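Local atomic coordinates of Lys-gingipain W83 (Porphyromonas gingivalis, PDB entry 3KM5), a protein that cleaves proteins at lysyl bonds as a secreted cysteine protease and carries haemolytic cleaved adhesin domains, of which this chain is K2. Residues 107-112 with 155-160; 12-17 with 38-43; 55-60 with 91-96. All blocks are in the same frame, centred on the assembly; numbering follows the deposited sequence.

Interaction 1 of 3, residues 107-112 with 155-160; sequences GDFTVV and YVAFRH
Phe109 and Ala157, whose CA atoms lie 7.7 Å apart, mark the nearest approach of strand 109-111 to strand 155-160, two short segments whose axes come within 8.3 Å at an angle of 60°. In the beta jelly roll of this adhesin domain the two strands share an antiparallel sheet without being direct neighbours. Strand 95-100 runs between them and takes the backbone hydrogen bonds from both sides, pairing through Ile99 with Thr110 and through Met98 with Ala157. No backbone hydrogen bond joins 107-112 to 155-160 directly; the Phe109 side chain bridges the gap, and its CE1 also lies near the carbonyl O of Tyr155.

The Phe109 ring does most of the work. With CG anti to its own carbonyl carbon (chi1 -69°), the ring reaches over toward strand 155-160 and presents one face to the methyl group of Ala157. That methyl makes a CH-pi contact, with CB of Ala157 4.0 Å from the centroid of the Phe109 ring. Alanine suits the place because a single carbon lets the flat ring settle close to the strand beneath it. Tyr155, two residues earlier on the same side of the strand, adds its CB, 4.0 Å from CZ of Phe109, while its phenol leads away.

Ile70 of strand 66-70, the other sheet neighbour of 155-161, touches Phe109, Tyr155 and Ala157 and completes a hydrophobic patch across this face of the sheet. Val156 and Phe158 alternate onto the opposite face and meet strand 168-177 in the interior of the sandwich. Within the patch the ring sits off-centre over alanine: the CB of Ala157 is 3.5 Å from CE1 of Phe109 and 3.7 Å from its CD1.

Interaction 2 of 3, residues 12-17 with 38-43; sequences STHGEA and SGQLDW
His14 lays one face of its imidazole against the aliphatic part of Gln40, and these two residues supply most of the surface buried here, with Leu41 a smaller third. CB of Gln40 stands almost exactly over the middle of the ring, 3.7 Å from the His14 ring centroid and only 7° off its normal, a nearly ideal CH-pi contact. The next carbon continues the cover toward the base of the side chain, with CG of Gln40 3.8 Å from CG of His14. There the glutamine bends (chi2 -59°), so its amide leads away from the ring and its plane is turned 56° from that of the imidazole. A long, partly aliphatic residue is apt at this exposed place, since it can pack with its carbons and keep its polar end apart.

The ring is carried out to meet them by a first torsion that sets CG anti to the backbone N. Its polar side is used as well: ND1 of His14 receives the backbone N-H of Ser37, which fixes the rotation of the imidazole.

Both segments are loops of the jelly roll, one leading into strand 22-25 and the other following strand 34-37. Residues Thr13 to Glu16 form a type II beta turn, closed by Glu16 N to Thr13 O at 3.1 Å, and Gly15 occupies its third position with the positive phi that glycine readily adopts. Backbone bonds from Gly15 and Glu16 to Cys35 hold this turn against strand 34-37. Leu41, beyond Gln40, lies crosswise to His14; its CD1 reaches the imidazole edge in the ring plane, 3.9 Å from CE1 of His14, while its CB rests over one face of Trp43.

Interaction 3 of 3, residues 55-60 with 91-96; sequences SFSWNG and PGDHYA
Ser57 and Asp93 meet in a buried polar cluster at the ends of strands of the jelly roll's two sheets, where strand 51-56 ends and the chain prepares to enter strand 95-100. The contact is one short hydrogen bond: the hydroxyl OG of Ser57 donates to OD1 of Asp93 at 2.6 Å, and OD1 receives it on its syn lone pair. OG lies between the backbone N and the carbonyl carbon of its own residue (chi1 65°), which aims the hydroxyl at the carboxylate; CB of Ser57, placed by the backbone, lies 3.2 Å from the same OD1.

Serine suits the site because its hydroxyl works both ways: while donating to Asp93 it also accepts the N-H of Leu166. Aspartate suits it by offering two acceptors to several donors. Its OD1 has a second donor, a histidine of strand 155-161, and its OD2 takes the N-H of Asn167, so that both oxygens are satisfied although buried. These donors would probably stabilise a negative charge here.

Two successive inverse gamma turns, centred on Gly92 and Asp93, present the carboxylate; the first is closed by Asp93 N to Pro91 O at 2.7 Å. Ser57 is held by backbone bonds to Leu63, Asp165 and Asn167, so the pair ties the end of strand 51-56 and the start of strand 95-100 to the loop preceding strand 168-177.

Interactions 1 and 3 are joined through His160, the last residue of 155-160: its ND1 lies 2.7 Å from OG of Ser55 and its NE2 2.8 Å from OD1 of Asp93, although the contact centres are about 17 Å apart. Ser55 also bonds Asn67, a ligand of one of the two calcium ions, and the side chain of Ser57 is about 10 Å from a bound calcium. Interaction 2 meets interaction 3 more lightly, where CZ2 of Trp43 packs 4.2 Å from CZ of Phe56; the Trp43 carbonyl holds Lys137 of the Lys137-Pro138 cleavage site. Interactions 1 and 2, centres about 25 Å apart, do not touch.

Interaction 1 of 3, residues 107-112 with 155-160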
loop_
_atom_site.group_PDB
_atom_site.type_symbol
_atom_site.label_atom_id
_atom_site.label_comp_id
_atom_site.label_asym_id
_atom_site.label_seq_id
_atom_site.Cartn_x
_atom_site.Cartn_y
_atom_site.Cartn_z
ATOM N N GLY A 107 15.356 9.731 -3.131
ATOM C CA GLY A 107 16.735 9.246 -3.240
ATOM C C GLY A 107 17.366 8.820 -1.936
ATOM O O GLY A 107 18.451 8.243 -1.925
ATOM N N ASP A 108 16.693 9.083 -0.820
ATOM C CA ASP A 108 17.215 8.670 0.477
ATOM C C ASP A 108 16.861 7.211 0.742
ATOM O O ASP A 108 17.363 6.647 1.702
ATOM C CB ASP A 108 16.625 9.537 1.599
ATOM C CG ASP A 108 17.050 11.004 1.523
ATOM O OD1 ASP A 108 18.106 11.278 0.937
ATOM O OD2 ASP A 108 16.290 11.866 1.998
ATOM N N PHE A 109 15.988 6.608 -0.088
ATOM C CA PHE A 109 15.526 5.237 0.127
ATOM C C PHE A 109 16.293 4.188 -0.699
ATOM O O PHE A 109 16.751 4.412 -1.827
ATOM C CB PHE A 109 14.027 5.150 -0.192
ATOM C CG PHE A 109 13.181 5.878 0.805
ATOM C CD1 PHE A 109 12.760 5.253 1.933
ATOM C CD2 PHE A 109 12.897 7.228 0.637
ATOM C CE1 PHE A 109 12.029 5.936 2.914
ATOM C CE2 PHE A 109 12.146 7.907 1.576
ATOM C CZ PHE A 109 11.740 7.261 2.732
ATOM N N THR A 110 16.433 3.031 -0.083
ATOM C CA THR A 110 16.964 1.853 -0.768
ATOM C C THR A 110 16.049 0.649 -0.512
ATOM O O THR A 110 15.439 0.494 0.568
ATOM C CB THR A 110 18.415 1.545 -0.359
ATOM O OG1 THR A 110 18.456 1.206 1.026
ATOM C CG2 THR A 110 19.330 2.752 -0.639
ATOM N N VAL A 111 15.920 -0.179 -1.542
ATOM C CA VAL A 111 15.004 -1.327 -1.506
ATOM C C VAL A 111 15.555 -2.368 -0.550
ATOM O O VAL A 111 16.760 -2.694 -0.604
ATOM C CB VAL A 111 14.862 -1.978 -2.916
ATOM C CG1 VAL A 111 13.981 -3.206 -2.862
ATOM C CG2 VAL A 111 14.284 -1.019 -3.928
ATOM N N VAL A 112 14.719 -2.859 0.360
ATOM C CA VAL A 112 15.068 -3.975 1.205
ATOM C C VAL A 112 14.236 -5.230 0.897
ATOM O O VAL A 112 14.594 -6.312 1.361
ATOM C CB VAL A 112 14.932 -3.629 2.722
ATOM C CG1 VAL A 112 15.873 -2.501 3.082
ATOM C CG2 VAL A 112 13.542 -3.283 3.148
ATOM N N TYR A 155 13.066 5.791 8.322
ATOM C CA TYR A 155 11.779 5.814 7.629
ATOM C C TYR A 155 11.649 4.570 6.803
ATOM O O TYR A 155 12.623 4.101 6.217
ATOM C CB TYR A 155 11.651 7.047 6.719
ATOM C CG TYR A 155 11.825 8.391 7.406
ATOM C CD1 TYR A 155 10.782 8.972 8.128
ATOM C CD2 TYR A 155 13.027 9.083 7.337
ATOM C CE1 TYR A 155 10.923 10.198 8.736
ATOM C CE2 TYR A 155 13.179 10.322 7.966
ATOM C CZ TYR A 155 12.133 10.866 8.663
ATOM O OH TYR A 155 12.339 12.108 9.253
ATOM N N VAL A 156 10.425 4.061 6.749
ATOM C CA VAL A 156 10.077 2.916 5.931
ATOM C C VAL A 156 9.090 3.408 4.871
ATOM O O VAL A 156 8.132 4.107 5.188
ATOM C CB VAL A 156 9.466 1.805 6.790
ATOM C CG1 VAL A 156 8.922 0.656 5.891
ATOM C CG2 VAL A 156 10.482 1.266 7.804
ATOM N N ALA A 157 9.339 3.056 3.622
ATOM C CA ALA A 157 8.463 3.425 2.526
ATOM C C ALA A 157 7.942 2.192 1.819
ATOM O O ALA A 157 8.653 1.193 1.694
ATOM C CB ALA A 157 9.234 4.287 1.499
ATOM N N PHE A 158 6.705 2.268 1.344
ATOM C CA PHE A 158 6.135 1.291 0.417
ATOM C C PHE A 158 5.996 2.009 -0.916
ATOM O O PHE A 158 5.425 3.117 -1.009
ATOM C CB PHE A 158 4.766 0.809 0.921
ATOM C CG PHE A 158 4.840 0.059 2.177
ATOM C CD1 PHE A 158 4.865 -1.335 2.163
ATOM C CD2 PHE A 158 4.845 0.711 3.389
ATOM C CE1 PHE A 158 4.948 -2.060 3.340
ATOM C CE2 PHE A 158 4.921 -0.002 4.571
ATOM C CZ PHE A 158 4.958 -1.407 4.551
ATOM N N ARG A 159 6.526 1.384 -1.962
ATOM C CA ARG A 159 6.627 2.004 -3.276
ATOM C C ARG A 159 5.907 1.123 -4.271
ATOM O O ARG A 159 6.326 -0.003 -4.504
ATOM C CB ARG A 159 8.090 2.191 -3.669
ATOM C CG ARG A 159 8.275 2.947 -4.980
ATOM C CD ARG A 159 9.730 2.916 -5.347
ATOM N NE ARG A 159 10.028 3.549 -6.623
ATOM C CZ ARG A 159 11.215 3.529 -7.223
ATOM N NH1 ARG A 159 12.246 2.880 -6.670
ATOM N NH2 ARG A 159 11.363 4.152 -8.378
ATOM N N HIS A 160 4.812 1.613 -4.839
ATOM C CA HIS A 160 4.079 0.912 -5.884
ATOM C C HIS A 160 4.638 1.424 -7.202
ATOM O O HIS A 160 4.503 2.613 -7.537
ATOM C CB HIS A 160 2.563 1.213 -5.740
ATOM C CG HIS A 160 1.668 0.552 -6.746
ATOM N ND1 HIS A 160 0.446 1.094 -7.083
ATOM C CD2 HIS A 160 1.770 -0.621 -7.436
ATOM C CE1 HIS A 160 -0.192 0.264 -7.888
ATOM N NE2 HIS A 160 0.597 -0.769 -8.137
#

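Interaction 2 of 3, residues 12-17 with 38-43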
loop_
_atom_site.group_PDB
_atom_site.type_symbol
_atom_site.label_atom_id
_atom_site.label_comp_id
_atom_site.label_asym_id
_atom_site.label_seq_id
_atom_site.Cartn_x
_atom_site.Cartn_y
_atom_site.Cartn_z
ATOM N N SER A 12 -7.439 7.380 9.812
ATOM C CA SER A 12 -7.403 8.152 8.577
ATOM C C SER A 12 -8.794 8.196 7.956
ATOM O O SER A 12 -9.718 7.520 8.413
ATOM C CB SER A 12 -6.439 7.507 7.577
ATOM O OG SER A 12 -5.112 7.641 8.052
ATOM N N THR A 13 -8.955 9.003 6.908
ATOM C CA THR A 13 -10.277 9.196 6.282
ATOM C C THR A 13 -10.281 8.826 4.794
ATOM O O THR A 13 -9.297 9.056 4.084
ATOM C CB THR A 13 -10.726 10.653 6.459
ATOM O OG1 THR A 13 -10.923 10.929 7.858
ATOM C CG2 THR A 13 -12.009 10.947 5.718
ATOM N N HIS A 14 -11.387 8.252 4.340
ATOM C CA HIS A 14 -11.547 7.869 2.924
ATOM C C HIS A 14 -11.200 9.024 1.978
ATOM O O HIS A 14 -11.710 10.143 2.150
ATOM C CB HIS A 14 -12.984 7.408 2.679
ATOM C CG HIS A 14 -13.218 6.984 1.278
ATOM N ND1 HIS A 14 -12.948 5.707 0.836
ATOM C CD2 HIS A 14 -13.637 7.682 0.195
ATOM C CE1 HIS A 14 -13.211 5.633 -0.456
ATOM N NE2 HIS A 14 -13.626 6.818 -0.872
ATOM N N GLY A 15 -10.321 8.767 1.002
ATOM C CA GLY A 15 -9.951 9.766 0.000
ATOM C C GLY A 15 -8.826 10.725 0.347
ATOM O O GLY A 15 -8.421 11.573 -0.452
ATOM N N GLU A 16 -8.294 10.589 1.555
ATOM C CA GLU A 16 -7.152 11.383 1.991
ATOM C C GLU A 16 -5.912 10.555 2.126
ATOM O O GLU A 16 -6.002 9.330 2.254
ATOM C CB GLU A 16 -7.425 11.991 3.363
ATOM C CG GLU A 16 -8.645 12.858 3.408
ATOM C CD GLU A 16 -8.596 14.080 2.496
ATOM O OE1 GLU A 16 -7.500 14.599 2.195
ATOM O OE2 GLU A 16 -9.688 14.473 2.076
ATOM N N ALA A 17 -4.747 11.209 2.095
ATOM C CA ALA A 17 -3.495 10.561 2.415
ATOM C C ALA A 17 -3.595 10.177 3.879
ATOM O O ALA A 17 -4.241 10.861 4.671
ATOM C CB ALA A 17 -2.277 11.494 2.176
ATOM N N SER A 38 -14.200 0.778 3.699
ATOM C CA SER A 38 -15.235 -0.159 3.280
ATOM C C SER A 38 -16.648 0.405 3.463
ATOM O O SER A 38 -17.594 -0.107 2.863
ATOM C CB SER A 38 -15.119 -1.481 4.053
ATOM O OG SER A 38 -15.284 -1.222 5.446
ATOM N N GLY A 39 -16.791 1.415 4.314
ATOM C CA GLY A 39 -18.077 2.115 4.472
ATOM C C GLY A 39 -18.391 3.056 3.309
ATOM O O GLY A 39 -19.501 3.592 3.227
ATOM N N GLN A 40 -17.425 3.278 2.412
ATOM C CA GLN A 40 -17.620 4.134 1.233
ATOM C C GLN A 40 -17.569 3.376 -0.095
ATOM O O GLN A 40 -18.191 3.803 -1.072
ATOM C CB GLN A 40 -16.600 5.282 1.207
ATOM C CG GLN A 40 -16.785 6.300 2.324
ATOM C CD GLN A 40 -18.153 6.962 2.307
ATOM O OE1 GLN A 40 -18.863 6.962 3.313
ATOM N NE2 GLN A 40 -18.535 7.508 1.159
ATOM N N LEU A 41 -16.840 2.261 -0.136
ATOM C CA LEU A 41 -16.720 1.466 -1.353
ATOM C C LEU A 41 -17.273 0.088 -1.097
ATOM O O LEU A 41 -16.757 -0.655 -0.253
ATOM C CB LEU A 41 -15.262 1.349 -1.783
ATOM C CG LEU A 41 -14.591 2.631 -2.253
ATOM C CD1 LEU A 41 -13.111 2.301 -2.457
ATOM C CD2 LEU A 41 -15.199 3.161 -3.524
ATOM N N ASP A 42 -18.336 -0.261 -1.822
ATOM C CA ASP A 42 -18.993 -1.546 -1.621
ATOM C C ASP A 42 -18.039 -2.712 -1.868
ATOM O O ASP A 42 -18.114 -3.729 -1.173
ATOM C CB ASP A 42 -20.239 -1.674 -2.513
ATOM N N TRP A 43 -17.120 -2.554 -2.829
ATOM C CA TRP A 43 -16.215 -3.645 -3.240
ATOM C C TRP A 43 -15.117 -3.984 -2.232
ATOM O O TRP A 43 -14.570 -5.062 -2.247
ATOM C CB TRP A 43 -15.585 -3.390 -4.625
ATOM C CG TRP A 43 -14.680 -2.176 -4.797
ATOM C CD1 TRP A 43 -15.046 -0.962 -5.294
ATOM C CD2 TRP A 43 -13.269 -2.086 -4.520
ATOM N NE1 TRP A 43 -13.957 -0.115 -5.336
ATOM C CE2 TRP A 43 -12.856 -0.789 -4.869
ATOM C CE3 TRP A 43 -12.322 -2.979 -4.008
ATOM C CZ2 TRP A 43 -11.524 -0.366 -4.723
ATOM C CZ3 TRP A 43 -11.002 -2.564 -3.881
ATOM C CH2 TRP A 43 -10.619 -1.270 -4.230
#

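Interaction 3 of 3, residues 55-60 with 91-96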
loop_
_atom_site.group_PDB
_atom_site.type_symbol
_atom_site.label_atom_id
_atom_site.label_comp_id
_atom_site.label_asym_id
_atom_site.label_seq_id
_atom_site.Cartn_x
_atom_site.Cartn_y
_atom_site.Cartn_z
ATOM N N SER A 55 -3.127 2.042 -3.588
ATOM C CA SER A 55 -2.510 2.667 -4.748
ATOM C C SER A 55 -2.913 1.849 -5.999
ATOM O O SER A 55 -2.955 0.633 -5.980
ATOM C CB SER A 55 -0.985 2.726 -4.576
ATOM O OG SER A 55 -0.366 3.292 -5.744
ATOM N N PHE A 56 -3.263 2.550 -7.048
ATOM C CA PHE A 56 -3.835 1.935 -8.248
ATOM C C PHE A 56 -2.873 1.912 -9.454
ATOM O O PHE A 56 -2.144 2.879 -9.736
ATOM C CB PHE A 56 -5.141 2.665 -8.626
ATOM C CG PHE A 56 -6.230 2.435 -7.636
ATOM C CD1 PHE A 56 -7.168 1.447 -7.835
ATOM C CD2 PHE A 56 -6.280 3.145 -6.452
ATOM C CE1 PHE A 56 -8.159 1.223 -6.927
ATOM C CE2 PHE A 56 -7.267 2.935 -5.525
ATOM C CZ PHE A 56 -8.211 1.949 -5.745
ATOM N N SER A 57 -2.892 0.817 -10.219
ATOM C CA SER A 57 -2.324 0.812 -11.575
ATOM C C SER A 57 -3.443 0.802 -12.620
ATOM O O SER A 57 -3.124 0.853 -13.821
ATOM C CB SER A 57 -1.371 -0.341 -11.785
ATOM O OG SER A 57 -2.016 -1.581 -11.721
ATOM N N TRP A 58 -4.703 0.702 -12.190
ATOM C CA TRP A 58 -5.896 0.978 -13.029
ATOM C C TRP A 58 -6.941 1.568 -12.112
ATOM O O TRP A 58 -7.308 0.942 -11.110
ATOM C CB TRP A 58 -6.483 -0.280 -13.687
ATOM C CG TRP A 58 -7.635 0.053 -14.624
ATOM C CD1 TRP A 58 -7.547 0.344 -15.969
ATOM C CD2 TRP A 58 -9.012 0.198 -14.274
ATOM N NE1 TRP A 58 -8.797 0.628 -16.470
ATOM C CE2 TRP A 58 -9.712 0.554 -15.457
ATOM C CE3 TRP A 58 -9.732 0.052 -13.085
ATOM C CZ2 TRP A 58 -11.096 0.764 -15.476
ATOM C CZ3 TRP A 58 -11.104 0.256 -13.102
ATOM C CH2 TRP A 58 -11.773 0.615 -14.290
ATOM N N ASN A 59 -7.500 2.719 -12.481
ATOM C CA ASN A 59 -8.572 3.341 -11.695
ATOM C C ASN A 59 -9.400 4.202 -12.647
ATOM O O ASN A 59 -9.188 5.402 -12.756
ATOM C CB ASN A 59 -7.995 4.171 -10.537
ATOM C CG ASN A 59 -9.062 4.835 -9.685
ATOM O OD1 ASN A 59 -10.213 4.409 -9.666
ATOM N ND2 ASN A 59 -8.671 5.859 -8.951
ATOM N N GLY A 60 -10.313 3.555 -13.362
ATOM C CA GLY A 60 -11.070 4.209 -14.432
ATOM C C GLY A 60 -10.267 4.343 -15.720
ATOM O O GLY A 60 -10.837 4.555 -16.788
ATOM N N PRO A 91 -3.264 -9.523 -10.806
ATOM C CA PRO A 91 -2.608 -9.421 -9.500
ATOM C C PRO A 91 -1.293 -8.658 -9.403
ATOM O O PRO A 91 -0.903 -8.254 -8.312
ATOM C CB PRO A 91 -2.384 -10.889 -9.108
ATOM C CG PRO A 91 -2.275 -11.598 -10.425
ATOM C CD PRO A 91 -3.228 -10.910 -11.324
ATOM N N GLY A 92 -0.602 -8.505 -10.512
ATOM C CA GLY A 92 0.791 -8.106 -10.526
ATOM C C GLY A 92 1.145 -6.681 -10.245
ATOM O O GLY A 92 1.974 -6.101 -10.922
ATOM N N ASP A 93 0.603 -6.169 -9.148
ATOM C CA ASP A 93 0.864 -4.808 -8.724
ATOM C C ASP A 93 2.144 -4.754 -7.881
ATOM O O ASP A 93 2.158 -4.767 -6.662
ATOM C CB ASP A 93 -0.374 -4.269 -8.059
ATOM C CG ASP A 93 -1.304 -3.640 -9.057
ATOM O OD1 ASP A 93 -1.001 -2.545 -9.544
ATOM O OD2 ASP A 93 -2.345 -4.263 -9.358
ATOM N N HIS A 94 3.254 -4.751 -8.606
ATOM C CA HIS A 94 4.598 -4.775 -8.076
ATOM C C HIS A 94 4.826 -3.671 -7.045
ATOM O O HIS A 94 4.440 -2.499 -7.276
ATOM C CB HIS A 94 5.609 -4.650 -9.254
ATOM C CG HIS A 94 7.036 -4.800 -8.834
ATOM N ND1 HIS A 94 7.669 -6.021 -8.808
ATOM C CD2 HIS A 94 7.942 -3.901 -8.390
ATOM C CE1 HIS A 94 8.901 -5.869 -8.366
ATOM N NE2 HIS A 94 9.097 -4.586 -8.103
ATOM N N TYR A 95 5.490 -4.035 -5.954
ATOM C CA TYR A 95 5.839 -3.038 -4.950
ATOM C C TYR A 95 7.130 -3.388 -4.242
ATOM O O TYR A 95 7.566 -4.539 -4.226
ATOM C CB TYR A 95 4.674 -2.841 -3.967
ATOM C CG TYR A 95 4.583 -3.981 -2.999
ATOM C CD1 TYR A 95 5.148 -3.868 -1.730
ATOM C CD2 TYR A 95 4.000 -5.185 -3.349
ATOM C CE1 TYR A 95 5.161 -4.931 -0.861
ATOM C CE2 TYR A 95 3.989 -6.262 -2.455
ATOM C CZ TYR A 95 4.563 -6.111 -1.178
ATOM O OH TYR A 95 4.627 -7.159 -0.243
ATOM N N ALA A 96 7.741 -2.369 -3.673
ATOM C CA ALA A 96 8.913 -2.502 -2.832
ATOM C C ALA A 96 8.654 -1.968 -1.434
ATOM O O ALA A 96 7.934 -1.039 -1.273
ATOM C CB ALA A 96 10.112 -1.753 -3.449
#